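Local coordinates for protein putative P4-specific DNA primase (Enterobacteria phage P4, PDB 1KA8) that makes short RNA primers, unwinds DNA as a helicase and binds the P4 replication origin through the winged-helix origin-binding domain described here, at residues A[11-16]-A[86-91]; A[7-12]-A[65-70]; A[42-47]-A[95-100]. All coordinates share one frame; numbering follows the deposited sequence.

Interaction 1: A[11-16]-A[86-91]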
ATOM      1  N   TYR A  11     -10.977  -0.311   8.907  1.00 43.73           N
ATOM      2  CA  TYR A  11     -11.552  -0.684  10.189  1.00 43.42           C
ATOM      3  C   TYR A  11     -10.585  -0.357  11.315  1.00 42.62           C
ATOM      4  O   TYR A  11     -10.718  -0.887  12.409  1.00 44.03           O
ATOM      5  CB  TYR A  11     -11.832  -2.179  10.230  1.00 44.47           C
ATOM      6  CG  TYR A  11     -13.030  -2.628   9.452  1.00 47.55           C
ATOM      7  CD1 TYR A  11     -14.315  -2.448   9.951  1.00 49.41           C
ATOM      8  CD2 TYR A  11     -12.883  -3.278   8.238  1.00 48.30           C
ATOM      9  CE1 TYR A  11     -15.422  -2.914   9.259  1.00 49.72           C
ATOM     10  CE2 TYR A  11     -13.982  -3.747   7.542  1.00 48.52           C
ATOM     11  CZ  TYR A  11     -15.243  -3.562   8.060  1.00 49.81           C
ATOM     12  OH  TYR A  11     -16.319  -4.058   7.379  1.00 53.13           O
ATOM     13  N   LEU A  12      -9.613   0.506  11.065  1.00 41.92           N
ATOM     14  CA  LEU A  12      -8.655   0.826  12.113  1.00 42.15           C
ATOM     15  C   LEU A  12      -8.706   2.262  12.609  1.00 43.26           C
ATOM     16  O   LEU A  12      -8.965   3.185  11.832  1.00 41.66           O
ATOM     17  CB  LEU A  12      -7.242   0.520  11.630  1.00 41.87           C
ATOM     18  CG  LEU A  12      -6.974  -0.910  11.163  1.00 40.73           C
ATOM     19  CD1 LEU A  12      -5.533  -0.989  10.739  1.00 42.19           C
ATOM     20  CD2 LEU A  12      -7.231  -1.917  12.277  1.00 40.79           C
ATOM     21  N   GLU A  13      -8.452   2.435  13.911  1.00 45.74           N
ATOM     22  CA  GLU A  13      -8.426   3.748  14.566  1.00 46.72           C
ATOM     23  C   GLU A  13      -7.122   3.902  15.316  1.00 46.48           C
ATOM     24  O   GLU A  13      -6.543   2.921  15.796  1.00 45.85           O
ATOM     25  CB  GLU A  13      -9.525   3.889  15.604  1.00 50.39           C
ATOM     26  CG  GLU A  13     -10.922   3.584  15.139  1.00 58.40           C
ATOM     27  CD  GLU A  13     -11.876   3.388  16.319  1.00 63.69           C
ATOM     28  OE1 GLU A  13     -11.400   2.876  17.364  1.00 64.65           O
ATOM     29  OE2 GLU A  13     -13.087   3.724  16.200  1.00 67.17           O
ATOM     30  N   THR A  14      -6.676   5.146  15.435  1.00 46.35           N
ATOM     31  CA  THR A  14      -5.445   5.460  16.159  1.00 46.85           C
ATOM     32  C   THR A  14      -5.698   5.816  17.626  1.00 49.21           C
ATOM     33  O   THR A  14      -6.747   6.354  17.974  1.00 48.76           O
ATOM     34  CB  THR A  14      -4.732   6.657  15.571  1.00 44.26           C
ATOM     35  OG1 THR A  14      -5.702   7.531  14.983  1.00 44.11           O
ATOM     36  CG2 THR A  14      -3.703   6.220  14.559  1.00 45.82           C
ATOM     37  N   LEU A  15      -4.714   5.520  18.476  1.00 50.75           N
ATOM     38  CA  LEU A  15      -4.765   5.803  19.911  1.00 52.75           C
ATOM     39  C   LEU A  15      -3.824   6.963  20.263  1.00 54.63           C
ATOM     40  O   LEU A  15      -2.788   7.162  19.625  1.00 55.24           O
ATOM     41  CB  LEU A  15      -4.333   4.569  20.715  1.00 51.38           C
ATOM     42  CG  LEU A  15      -5.243   3.347  20.855  1.00 51.21           C
ATOM     43  CD1 LEU A  15      -4.492   2.228  21.563  1.00 49.75           C
ATOM     44  CD2 LEU A  15      -6.487   3.722  21.633  1.00 49.67           C
ATOM     45  N   PRO A  16      -4.159   7.725  21.315  1.00 55.76           N
ATOM     46  CA  PRO A  16      -3.365   8.870  21.773  1.00 55.47           C
ATOM     47  C   PRO A  16      -1.908   8.496  22.011  1.00 55.26           C
ATOM     48  O   PRO A  16      -1.020   9.352  22.008  1.00 54.96           O
ATOM     49  CB  PRO A  16      -4.062   9.268  23.064  1.00 55.27           C
ATOM     50  CG  PRO A  16      -5.479   8.817  22.845  1.00 55.80           C
ATOM     51  CD  PRO A  16      -5.286   7.476  22.230  1.00 55.96           C
ATOM     52  N   ASN A  86      -0.301   1.873  17.834  1.00 42.62           N
ATOM     53  CA  ASN A  86      -1.215   2.779  18.489  1.00 40.33           C
ATOM     54  C   ASN A  86      -2.532   2.609  17.759  1.00 38.45           C
ATOM     55  O   ASN A  86      -3.248   3.587  17.515  1.00 39.91           O
ATOM     56  CB  ASN A  86      -0.746   4.213  18.320  1.00 44.28           C
ATOM     57  CG  ASN A  86      -0.822   4.671  16.882  1.00 48.98           C
ATOM     58  OD1 ASN A  86      -0.221   4.061  16.008  1.00 52.94           O
ATOM     59  ND2 ASN A  86      -1.567   5.740  16.625  1.00 48.56           N
ATOM     60  N   LEU A  87      -2.863   1.371  17.406  1.00 34.33           N
ATOM     61  CA  LEU A  87      -4.096   1.153  16.664  1.00 32.97           C
ATOM     62  C   LEU A  87      -5.062   0.175  17.312  1.00 31.57           C
ATOM     63  O   LEU A  87      -4.657  -0.741  18.030  1.00 28.32           O
ATOM     64  CB  LEU A  87      -3.760   0.656  15.254  1.00 34.11           C
ATOM     65  CG  LEU A  87      -2.634   1.380  14.510  1.00 40.31           C
ATOM     66  CD1 LEU A  87      -2.050   0.460  13.438  1.00 40.94           C
ATOM     67  CD2 LEU A  87      -3.155   2.688  13.924  1.00 40.52           C
ATOM     68  N   THR A  88      -6.352   0.378  17.041  1.00 30.87           N
ATOM     69  CA  THR A  88      -7.389  -0.512  17.555  1.00 33.22           C
ATOM     70  C   THR A  88      -8.478  -0.660  16.515  1.00 33.64           C
ATOM     71  O   THR A  88      -8.616   0.186  15.621  1.00 34.17           O
ATOM     72  CB  THR A  88      -8.054   0.014  18.852  1.00 35.38           C
ATOM     73  OG1 THR A  88      -9.030   1.015  18.526  1.00 34.67           O
ATOM     74  CG2 THR A  88      -7.023   0.622  19.760  1.00 34.29           C
ATOM     75  N   LEU A  89      -9.264  -1.723  16.641  1.00 33.82           N
ATOM     76  CA  LEU A  89     -10.337  -1.953  15.683  1.00 37.22           C
ATOM     77  C   LEU A  89     -11.557  -1.102  15.978  1.00 38.08           C
ATOM     78  O   LEU A  89     -11.984  -1.009  17.121  1.00 39.51           O
ATOM     79  CB  LEU A  89     -10.783  -3.428  15.662  1.00 35.22           C
ATOM     80  CG  LEU A  89      -9.763  -4.563  15.611  1.00 37.03           C
ATOM     81  CD1 LEU A  89     -10.455  -5.775  15.051  1.00 34.62           C
ATOM     82  CD2 LEU A  89      -8.557  -4.181  14.772  1.00 35.89           C
ATOM     83  N   LYS A  90     -12.106  -0.476  14.942  1.00 39.92           N
ATOM     84  CA  LYS A  90     -13.316   0.318  15.082  1.00 41.44           C
ATOM     85  C   LYS A  90     -14.396  -0.675  15.501  1.00 44.03           C
ATOM     86  O   LYS A  90     -14.221  -1.873  15.351  1.00 44.65           O
ATOM     87  CB  LYS A  90     -13.723   0.951  13.748  1.00 41.11           C
ATOM     88  CG  LYS A  90     -12.753   1.981  13.183  1.00 40.02           C
ATOM     89  CD  LYS A  90     -13.378   2.659  11.968  1.00 40.54           C
ATOM     90  CE  LYS A  90     -12.529   3.805  11.432  1.00 40.11           C
ATOM     91  NZ  LYS A  90     -11.223   3.378  10.812  1.00 43.82           N
ATOM     92  N   GLU A  91     -15.513  -0.180  16.023  1.00 48.55           N
ATOM     93  CA  GLU A  91     -16.609  -1.046  16.478  1.00 49.76           C
ATOM     94  C   GLU A  91     -17.269  -1.867  15.355  1.00 48.25           C
ATOM     95  O   GLU A  91     -17.637  -3.012  15.587  1.00 46.19           O
ATOM     96  CB  GLU A  91     -17.687  -0.207  17.194  1.00 53.09           C
ATOM     97  CG  GLU A  91     -18.660   0.481  16.211  1.00 59.18           C
ATOM     98  CD  GLU A  91     -19.659   1.442  16.858  1.00 62.33           C
ATOM     99  OE1 GLU A  91     -20.337   1.045  17.843  1.00 63.74           O
ATOM    100  OE2 GLU A  91     -19.773   2.595  16.363  1.00 63.31           O
TER

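Interaction 2: A[7-12]-A[65-70]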
ATOM      1  N   ASP A   7      -9.082  -1.901   2.412  1.00 45.68           N
ATOM      2  CA  ASP A   7     -10.385  -1.882   3.085  1.00 46.25           C
ATOM      3  C   ASP A   7     -10.232  -2.247   4.550  1.00 47.12           C
ATOM      4  O   ASP A   7     -10.829  -1.619   5.414  1.00 47.72           O
ATOM      5  CB  ASP A   7     -11.357  -2.858   2.427  1.00 43.29           C
ATOM      6  CG  ASP A   7     -11.530  -2.594   0.945  1.00 42.08           C
ATOM      7  OD1 ASP A   7     -11.196  -1.462   0.492  1.00 40.80           O
ATOM      8  OD2 ASP A   7     -12.008  -3.518   0.246  1.00 41.46           O
ATOM      9  N   PHE A   8      -9.428  -3.269   4.819  1.00 46.53           N
ATOM     10  CA  PHE A   8      -9.171  -3.700   6.177  1.00 44.75           C
ATOM     11  C   PHE A   8      -8.691  -2.510   6.992  1.00 43.60           C
ATOM     12  O   PHE A   8      -9.197  -2.250   8.075  1.00 45.06           O
ATOM     13  CB  PHE A   8      -8.094  -4.777   6.190  1.00 43.92           C
ATOM     14  CG  PHE A   8      -7.552  -5.076   7.562  1.00 42.97           C
ATOM     15  CD1 PHE A   8      -8.231  -5.933   8.424  1.00 42.87           C
ATOM     16  CD2 PHE A   8      -6.356  -4.499   7.992  1.00 41.00           C
ATOM     17  CE1 PHE A   8      -7.728  -6.214   9.691  1.00 40.17           C
ATOM     18  CE2 PHE A   8      -5.850  -4.774   9.250  1.00 38.22           C
ATOM     19  CZ  PHE A   8      -6.539  -5.633  10.100  1.00 39.68           C
ATOM     20  N   ILE A   9      -7.707  -1.794   6.469  1.00 41.40           N
ATOM     21  CA  ILE A   9      -7.157  -0.632   7.164  1.00 41.07           C
ATOM     22  C   ILE A   9      -8.248   0.403   7.447  1.00 41.61           C
ATOM     23  O   ILE A   9      -8.060   1.353   8.216  1.00 40.44           O
ATOM     24  CB  ILE A   9      -6.034   0.007   6.328  1.00 39.74           C
ATOM     25  CG1 ILE A   9      -5.038  -1.069   5.890  1.00 38.86           C
ATOM     26  CG2 ILE A   9      -5.333   1.085   7.119  1.00 40.30           C
ATOM     27  CD1 ILE A   9      -4.524  -1.926   6.997  1.00 37.39           C
ATOM     28  N   GLY A  10      -9.398   0.201   6.818  1.00 42.12           N
ATOM     29  CA  GLY A  10     -10.515   1.105   7.008  1.00 43.42           C
ATOM     30  C   GLY A  10     -11.204   0.865   8.335  1.00 43.07           C
ATOM     31  O   GLY A  10     -11.933   1.716   8.827  1.00 44.38           O
ATOM     32  N   TYR A  11     -10.977  -0.311   8.907  1.00 43.73           N
ATOM     33  CA  TYR A  11     -11.552  -0.684  10.189  1.00 43.42           C
ATOM     34  C   TYR A  11     -10.585  -0.357  11.315  1.00 42.62           C
ATOM     35  O   TYR A  11     -10.718  -0.887  12.409  1.00 44.03           O
ATOM     36  CB  TYR A  11     -11.832  -2.179  10.230  1.00 44.47           C
ATOM     37  CG  TYR A  11     -13.030  -2.628   9.452  1.00 47.55           C
ATOM     38  CD1 TYR A  11     -14.315  -2.448   9.951  1.00 49.41           C
ATOM     39  CD2 TYR A  11     -12.883  -3.278   8.238  1.00 48.30           C
ATOM     40  CE1 TYR A  11     -15.422  -2.914   9.259  1.00 49.72           C
ATOM     41  CE2 TYR A  11     -13.982  -3.747   7.542  1.00 48.52           C
ATOM     42  CZ  TYR A  11     -15.243  -3.562   8.060  1.00 49.81           C
ATOM     43  OH  TYR A  11     -16.319  -4.058   7.379  1.00 53.13           O
ATOM     44  N   LEU A  12      -9.613   0.506  11.065  1.00 41.92           N
ATOM     45  CA  LEU A  12      -8.655   0.826  12.113  1.00 42.15           C
ATOM     46  C   LEU A  12      -8.706   2.262  12.609  1.00 43.26           C
ATOM     47  O   LEU A  12      -8.965   3.185  11.832  1.00 41.66           O
ATOM     48  CB  LEU A  12      -7.242   0.520  11.630  1.00 41.87           C
ATOM     49  CG  LEU A  12      -6.974  -0.910  11.163  1.00 40.73           C
ATOM     50  CD1 LEU A  12      -5.533  -0.989  10.739  1.00 42.19           C
ATOM     51  CD2 LEU A  12      -7.231  -1.917  12.277  1.00 40.79           C
ATOM     52  N   VAL A  65       1.756   3.511   4.966  1.00 46.29           N
ATOM     53  CA  VAL A  65       1.256   4.158   3.762  1.00 48.39           C
ATOM     54  C   VAL A  65      -0.267   4.256   3.729  1.00 47.88           C
ATOM     55  O   VAL A  65      -0.823   5.357   3.684  1.00 47.37           O
ATOM     56  CB  VAL A  65       1.743   3.388   2.491  1.00 51.76           C
ATOM     57  CG1 VAL A  65       1.359   4.141   1.226  1.00 53.89           C
ATOM     58  CG2 VAL A  65       3.258   3.183   2.549  1.00 52.90           C
ATOM     59  N   MET A  66      -0.935   3.106   3.752  1.00 47.21           N
ATOM     60  CA  MET A  66      -2.392   3.074   3.703  1.00 47.96           C
ATOM     61  C   MET A  66      -3.051   3.864   4.836  1.00 49.85           C
ATOM     62  O   MET A  66      -4.123   4.447   4.653  1.00 50.72           O
ATOM     63  CB  MET A  66      -2.871   1.627   3.710  1.00 46.60           C
ATOM     64  CG  MET A  66      -2.151   0.746   2.699  1.00 42.20           C
ATOM     65  SD  MET A  66      -3.097  -0.749   2.377  1.00 46.26           S
ATOM     66  CE  MET A  66      -2.174  -1.495   1.014  1.00 41.63           C
ATOM     67  N   LEU A  67      -2.417   3.879   6.008  1.00 50.28           N
ATOM     68  CA  LEU A  67      -2.945   4.641   7.140  1.00 50.01           C
ATOM     69  C   LEU A  67      -2.933   6.118   6.770  1.00 50.41           C
ATOM     70  O   LEU A  67      -3.916   6.829   6.981  1.00 49.68           O
ATOM     71  CB  LEU A  67      -2.091   4.437   8.402  1.00 47.54           C
ATOM     72  CG  LEU A  67      -2.264   3.145   9.212  1.00 46.06           C
ATOM     73  CD1 LEU A  67      -1.254   3.137  10.342  1.00 45.20           C
ATOM     74  CD2 LEU A  67      -3.683   3.034   9.754  1.00 43.25           C
ATOM     75  N   LYS A  68      -1.805   6.573   6.226  1.00 51.99           N
ATOM     76  CA  LYS A  68      -1.657   7.967   5.805  1.00 53.42           C
ATOM     77  C   LYS A  68      -2.763   8.295   4.813  1.00 52.50           C
ATOM     78  O   LYS A  68      -3.331   9.393   4.832  1.00 52.25           O
ATOM     79  CB  LYS A  68      -0.308   8.207   5.108  1.00 54.35           C
ATOM     80  CG  LYS A  68       0.566   9.302   5.755  1.00 57.54           C
ATOM     81  CD  LYS A  68      -0.239  10.555   6.215  1.00 59.49           C
ATOM     82  CE  LYS A  68       0.609  11.503   7.121  1.00 60.96           C
ATOM     83  NZ  LYS A  68      -0.159  12.528   7.933  1.00 58.20           N
ATOM     84  N   GLU A  69      -3.048   7.335   3.935  1.00 51.44           N
ATOM     85  CA  GLU A  69      -4.088   7.510   2.936  1.00 51.75           C
ATOM     86  C   GLU A  69      -5.435   7.763   3.601  1.00 50.89           C
ATOM     87  O   GLU A  69      -6.287   8.474   3.065  1.00 50.50           O
ATOM     88  CB  GLU A  69      -4.183   6.284   2.031  1.00 52.72           C
ATOM     89  CG  GLU A  69      -3.102   6.220   0.976  1.00 54.54           C
ATOM     90  CD  GLU A  69      -3.461   5.244  -0.107  1.00 57.05           C
ATOM     91  OE1 GLU A  69      -3.538   5.665  -1.286  1.00 57.37           O
ATOM     92  OE2 GLU A  69      -3.681   4.058   0.227  1.00 57.85           O
ATOM     93  N   TYR A  70      -5.628   7.174   4.775  1.00 50.58           N
ATOM     94  CA  TYR A  70      -6.867   7.367   5.526  1.00 49.21           C
ATOM     95  C   TYR A  70      -6.717   8.585   6.436  1.00 49.31           C
ATOM     96  O   TYR A  70      -7.629   8.933   7.173  1.00 49.24           O
ATOM     97  CB  TYR A  70      -7.178   6.126   6.370  1.00 46.26           C
ATOM     98  CG  TYR A  70      -7.848   4.983   5.618  1.00 42.46           C
ATOM     99  CD1 TYR A  70      -7.144   3.803   5.304  1.00 40.93           C
ATOM    100  CD2 TYR A  70      -9.219   5.028   5.331  1.00 38.58           C
ATOM    101  CE1 TYR A  70      -7.800   2.698   4.746  1.00 36.42           C
ATOM    102  CE2 TYR A  70      -9.880   3.930   4.776  1.00 36.36           C
ATOM    103  CZ  TYR A  70      -9.171   2.770   4.494  1.00 35.89           C
ATOM    104  OH  TYR A  70      -9.863   1.671   4.016  1.00 35.66           O
TER

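Interaction 3: A[42-47]-A[95-100]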
ATOM      1  N   LEU A  42      -5.524 -11.339   8.824  1.00 34.26           N
ATOM      2  CA  LEU A  42      -5.850 -12.632   8.254  1.00 32.96           C
ATOM      3  C   LEU A  42      -7.341 -12.893   8.406  1.00 34.22           C
ATOM      4  O   LEU A  42      -8.010 -13.330   7.467  1.00 35.22           O
ATOM      5  CB  LEU A  42      -5.087 -13.748   8.957  1.00 30.95           C
ATOM      6  CG  LEU A  42      -3.558 -13.658   8.997  1.00 31.51           C
ATOM      7  CD1 LEU A  42      -3.021 -14.828   9.809  1.00 28.16           C
ATOM      8  CD2 LEU A  42      -2.967 -13.664   7.601  1.00 31.53           C
ATOM      9  N   ALA A  43      -7.869 -12.621   9.591  1.00 36.33           N
ATOM     10  CA  ALA A  43      -9.296 -12.844   9.853  1.00 37.91           C
ATOM     11  C   ALA A  43     -10.176 -12.127   8.828  1.00 38.01           C
ATOM     12  O   ALA A  43     -11.140 -12.690   8.313  1.00 37.15           O
ATOM     13  CB  ALA A  43      -9.652 -12.376  11.289  1.00 37.86           C
ATOM     14  N   TYR A  44      -9.833 -10.876   8.543  1.00 38.08           N
ATOM     15  CA  TYR A  44     -10.591 -10.074   7.596  1.00 40.22           C
ATOM     16  C   TYR A  44     -10.528 -10.645   6.183  1.00 37.78           C
ATOM     17  O   TYR A  44     -11.567 -10.935   5.589  1.00 37.31           O
ATOM     18  CB  TYR A  44     -10.085  -8.629   7.589  1.00 43.07           C
ATOM     19  CG  TYR A  44     -10.788  -7.772   6.563  1.00 46.29           C
ATOM     20  CD1 TYR A  44     -12.130  -7.432   6.716  1.00 46.68           C
ATOM     21  CD2 TYR A  44     -10.122  -7.336   5.417  1.00 47.99           C
ATOM     22  CE1 TYR A  44     -12.793  -6.678   5.751  1.00 48.56           C
ATOM     23  CE2 TYR A  44     -10.772  -6.579   4.442  1.00 47.70           C
ATOM     24  CZ  TYR A  44     -12.106  -6.254   4.613  1.00 48.21           C
ATOM     25  OH  TYR A  44     -12.754  -5.500   3.660  1.00 45.24           O
ATOM     26  N   MET A  45      -9.316 -10.783   5.642  1.00 35.99           N
ATOM     27  CA  MET A  45      -9.127 -11.347   4.299  1.00 34.33           C
ATOM     28  C   MET A  45      -9.942 -12.629   4.192  1.00 35.92           C
ATOM     29  O   MET A  45     -10.765 -12.788   3.302  1.00 36.47           O
ATOM     30  CB  MET A  45      -7.651 -11.690   4.036  1.00 28.79           C
ATOM     31  CG  MET A  45      -6.738 -10.496   3.812  1.00 23.13           C
ATOM     32  SD  MET A  45      -7.410  -9.575   2.476  1.00 18.69           S
ATOM     33  CE  MET A  45      -6.396  -8.223   2.412  1.00 21.08           C
ATOM     34  N   GLU A  46      -9.717 -13.540   5.122  1.00 35.17           N
ATOM     35  CA  GLU A  46     -10.419 -14.804   5.112  1.00 35.49           C
ATOM     36  C   GLU A  46     -11.933 -14.596   5.140  1.00 36.86           C
ATOM     37  O   GLU A  46     -12.678 -15.247   4.424  1.00 35.12           O
ATOM     38  CB  GLU A  46      -9.938 -15.612   6.309  1.00 34.12           C
ATOM     39  CG  GLU A  46     -10.105 -17.080   6.159  1.00 33.25           C
ATOM     40  CD  GLU A  46     -11.463 -17.540   6.604  1.00 33.33           C
ATOM     41  OE1 GLU A  46     -12.467 -16.836   6.309  1.00 32.27           O
ATOM     42  OE2 GLU A  46     -11.526 -18.612   7.252  1.00 33.49           O
ATOM     43  N   ALA A  47     -12.391 -13.674   5.973  1.00 42.07           N
ATOM     44  CA  ALA A  47     -13.821 -13.383   6.078  1.00 44.47           C
ATOM     45  C   ALA A  47     -14.348 -12.875   4.736  1.00 44.81           C
ATOM     46  O   ALA A  47     -15.526 -13.042   4.406  1.00 44.84           O
ATOM     47  CB  ALA A  47     -14.050 -12.334   7.162  1.00 46.88           C
ATOM     48  N   GLY A  95     -19.119  -6.523  14.282  1.00 41.29           N
ATOM     49  CA  GLY A  95     -20.265  -7.146  13.647  1.00 42.53           C
ATOM     50  C   GLY A  95     -19.986  -7.629  12.234  1.00 44.27           C
ATOM     51  O   GLY A  95     -20.558  -8.633  11.772  1.00 42.69           O
ATOM     52  N   ASP A  96     -19.090  -6.919  11.550  1.00 44.46           N
ATOM     53  CA  ASP A  96     -18.736  -7.247  10.171  1.00 45.00           C
ATOM     54  C   ASP A  96     -17.944  -8.542   9.940  1.00 43.15           C
ATOM     55  O   ASP A  96     -18.406  -9.449   9.247  1.00 42.62           O
ATOM     56  CB  ASP A  96     -17.973  -6.074   9.537  1.00 49.55           C
ATOM     57  CG  ASP A  96     -18.855  -4.850   9.321  1.00 52.73           C
ATOM     58  OD1 ASP A  96     -20.092  -4.956   9.516  1.00 55.41           O
ATOM     59  OD2 ASP A  96     -18.318  -3.784   8.944  1.00 55.51           O
ATOM     60  N   TRP A  97     -16.763  -8.648  10.529  1.00 40.19           N
ATOM     61  CA  TRP A  97     -15.969  -9.825  10.285  1.00 36.48           C
ATOM     62  C   TRP A  97     -15.240 -10.443  11.458  1.00 38.54           C
ATOM     63  O   TRP A  97     -14.891 -11.623  11.390  1.00 41.94           O
ATOM     64  CB  TRP A  97     -14.968  -9.482   9.232  1.00 31.73           C
ATOM     65  CG  TRP A  97     -14.371  -8.177   9.517  1.00 26.00           C
ATOM     66  CD1 TRP A  97     -14.847  -6.948   9.141  1.00 24.45           C
ATOM     67  CD2 TRP A  97     -13.164  -7.946  10.235  1.00 22.44           C
ATOM     68  NE1 TRP A  97     -13.996  -5.964   9.576  1.00 24.19           N
ATOM     69  CE2 TRP A  97     -12.952  -6.547  10.252  1.00 21.44           C
ATOM     70  CE3 TRP A  97     -12.238  -8.785  10.865  1.00 22.46           C
ATOM     71  CZ2 TRP A  97     -11.841  -5.964  10.872  1.00 19.10           C
ATOM     72  CZ3 TRP A  97     -11.135  -8.210  11.486  1.00 23.72           C
ATOM     73  CH2 TRP A  97     -10.945  -6.805  11.483  1.00 23.13           C
ATOM     74  N   LEU A  98     -14.974  -9.666  12.509  1.00 38.49           N
ATOM     75  CA  LEU A  98     -14.273 -10.205  13.678  1.00 37.52           C
ATOM     76  C   LEU A  98     -14.927 -11.523  14.119  1.00 37.51           C
ATOM     77  O   LEU A  98     -16.144 -11.572  14.356  1.00 36.43           O
ATOM     78  CB  LEU A  98     -14.315  -9.202  14.835  1.00 35.35           C
ATOM     79  CG  LEU A  98     -12.960  -8.652  15.266  1.00 35.10           C
ATOM     80  CD1 LEU A  98     -13.013  -8.174  16.696  1.00 34.36           C
ATOM     81  CD2 LEU A  98     -11.937  -9.732  15.146  1.00 35.87           C
ATOM     82  N   PRO A  99     -14.139 -12.614  14.227  1.00 37.81           N
ATOM     83  CA  PRO A  99     -14.754 -13.880  14.645  1.00 39.88           C
ATOM     84  C   PRO A  99     -15.409 -13.752  16.020  1.00 42.29           C
ATOM     85  O   PRO A  99     -14.909 -13.045  16.888  1.00 44.39           O
ATOM     86  CB  PRO A  99     -13.577 -14.856  14.659  1.00 37.26           C
ATOM     87  CG  PRO A  99     -12.660 -14.294  13.668  1.00 36.91           C
ATOM     88  CD  PRO A  99     -12.714 -12.811  13.917  1.00 37.11           C
ATOM     89  N   LYS A 100     -16.528 -14.440  16.208  1.00 43.68           N
ATOM     90  CA  LYS A 100     -17.272 -14.428  17.469  1.00 44.32           C
ATOM     91  C   LYS A 100     -16.825 -15.576  18.395  1.00 44.54           C
ATOM     92  O   LYS A 100     -16.184 -15.294  19.437  1.00 45.81           O
ATOM     93  CB  LYS A 100     -18.764 -14.569  17.159  1.00 45.83           C
ATOM     94  CG  LYS A 100     -19.281 -13.547  16.165  1.00 49.15           C
ATOM     95  CD  LYS A 100     -20.790 -13.623  16.017  1.00 52.64           C
ATOM     96  CE  LYS A 100     -21.349 -12.269  15.582  1.00 57.04           C
ATOM     97  NZ  LYS A 100     -22.830 -12.174  15.695  1.00 60.88           N
TER

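Interaction 1: A[11-16]-A[86-91]
The carboxylate of Glu13 spreads across Thr88 and Lys90: OE1 is turned to the Thr88 hydroxyl without good hydrogen-bond geometry, whereas OE2 lies near Lys90 CG, well away from the amine. At the other end, the side chain of Asn86 lies alongside that of Thr14, both pointing the same way, with Asn86 ND2 3.5 Å from Thr14 CB; that amide is held by Asn73 O through ND2 and, weakly, by Glu75 N through OD1. Between these flat groups the backbones form an antiparallel pair. Glu13 and Thr88 are its hydrogen-bonded pair, Glu13 N to Thr88 O and Thr88 N to Glu13 O both measuring 2.8 Å. Lys90 N continues the pairing to Tyr11 O at 2.9 Å, and Leu15 N binds Asn86 O beyond the strand end. Leu12 and Leu89 point the same way, their CD2 atoms 3.6 Å apart. The Lys90 chain turns at its last torsion (chi4 68°), bringing NZ to Leu12 O, at a modelled separation too short to trust, and to Gly10 O. Leu12 and Leu87 pack on Leu37 of helix 37-47, and Leu87 also on Leu63 and Leu67 of helix 56-69, whereas Leu89 turns to Met21 and Trp97. Strand 12-14 is thereby added beside the wing strand 82-89, giving the 1-3-2 antiparallel sheet of a winged helix.

Interaction 2: A[7-12]-A[65-70]
Ile9 reaches into the last turn of helix 56-69, and each part of its branched side chain meets a different residue. CB lies against the Tyr70 ring, 3.6 Å from CE1. From there the two branches part: CG2, anti to the backbone N, passes between two neighbours, 3.7 Å from both Leu67 CD2 and Tyr70 CD1, while CG1, anti to the carbonyl carbon (chi1 -50°), approaches Met66, its distance to SD being 4.0 Å. The tip, CD1, returns to its own segment and sits in the plane of the Phe8 ring, at its edge. Ile9 crosses Met66 and Leu67 at about a right angle.

Tyr70 extends the contact onto the backbone of 7-12. The carbonyl oxygen of Ile9 stands over one face of the ring, displaced toward the rim, and Gly10 CA lies 3.7 Å from Tyr70 CE2. With no side chain at Gly10, the phenol can lie close to the main chain. Its hydroxyl hydrogen-bonds to Phe6 O, and its ring stacks on that of Phe6, so the tyrosine is anchored to helix 4-8 as well. The second subunit also touches this region: Met58 of that chain packs on Val65, and its Asp1 on Tyr70, just past the helix.

Within the winged-helix domain the contact joins helix 4-8 and the turn after it to the end of helix 56-69. It is apolar packing bordered by the Tyr70 ring; with the hydroxyl's hydrogen bond going to Phe6 O, the fit of the two segments appears to rest mainly on van der Waals contact around Ile9.

Interaction 3: A[42-47]-A[95-100]
Trp97 and Pro99 are the residues of 95-100 that meet the last turns of helix 37-47, touching Ala43, Tyr44 and Ala47. Gly95 and Asp96 end the preceding helix, and Asp96 turns its carboxylate to the hydroxyl of Tyr11, to which OD2 is hydrogen-bonded. Trp97, the first residue to leave helical geometry, points its side chain at the neighbouring helix. Its CB packs on Ala47 CB at 3.6 Å, and CG occupies the crowded position between the backbone N and the carbonyl carbon (chi1 45°). The far end of the six-membered ring, at CZ3, comes near Ala43 CB. One face of the indole receives Tyr44. The Tyr44 ring is turned edge-on to the five-membered ring in a T-shaped pair, with centroids 4.8 Å apart and planes at 71°; CD1 is the edge atom, standing 3.5 Å above the indole plane. Closer to the Tyr44 backbone, CB makes a CH-pi contact with the six-membered ring, 4.0 Å from its centroid and almost straight above it. CG anti to the backbone N (chi1 177°) starts the ring out over the indole face that CB already touches. Leu98 starts away from the helix and packs on Tyr33 and Leu89. Pro99 then comes back, its CD 4.1 Å from Ala43 CB, and also touches Tyr33. The indole is thus wedged between helix 37-47 and the sheet: Leu89 of strand 82-89 packs on it, Tyr11, just before strand 12-14, meets it edge-to-face, and Tyr44 continues to Asp7 of helix 4-8.

Overall arrangement
From the N terminus, helix 4-8 and strand 12-14 lead into helix 37-47, helix 56-69, the hairpin 76-79/82-89 and helix 92-96. Interaction 2 closes the first loop, bringing helix 56-69 back to residues 7-12. Interaction 1 starts from the same stretch, sharing Tyr11 and Leu12, and closes a longer loop by adding the first strand to the wing hairpin; the closure of interaction 2 falls within it. Interaction 3 crosses both, joining helix 37-47 to the C-terminal tail. Tyr44 packs against Phe8 of interaction 2 and against the ring of Tyr11, which interactions 1 and 2 share, so helices, sheet and tail form one compact domain.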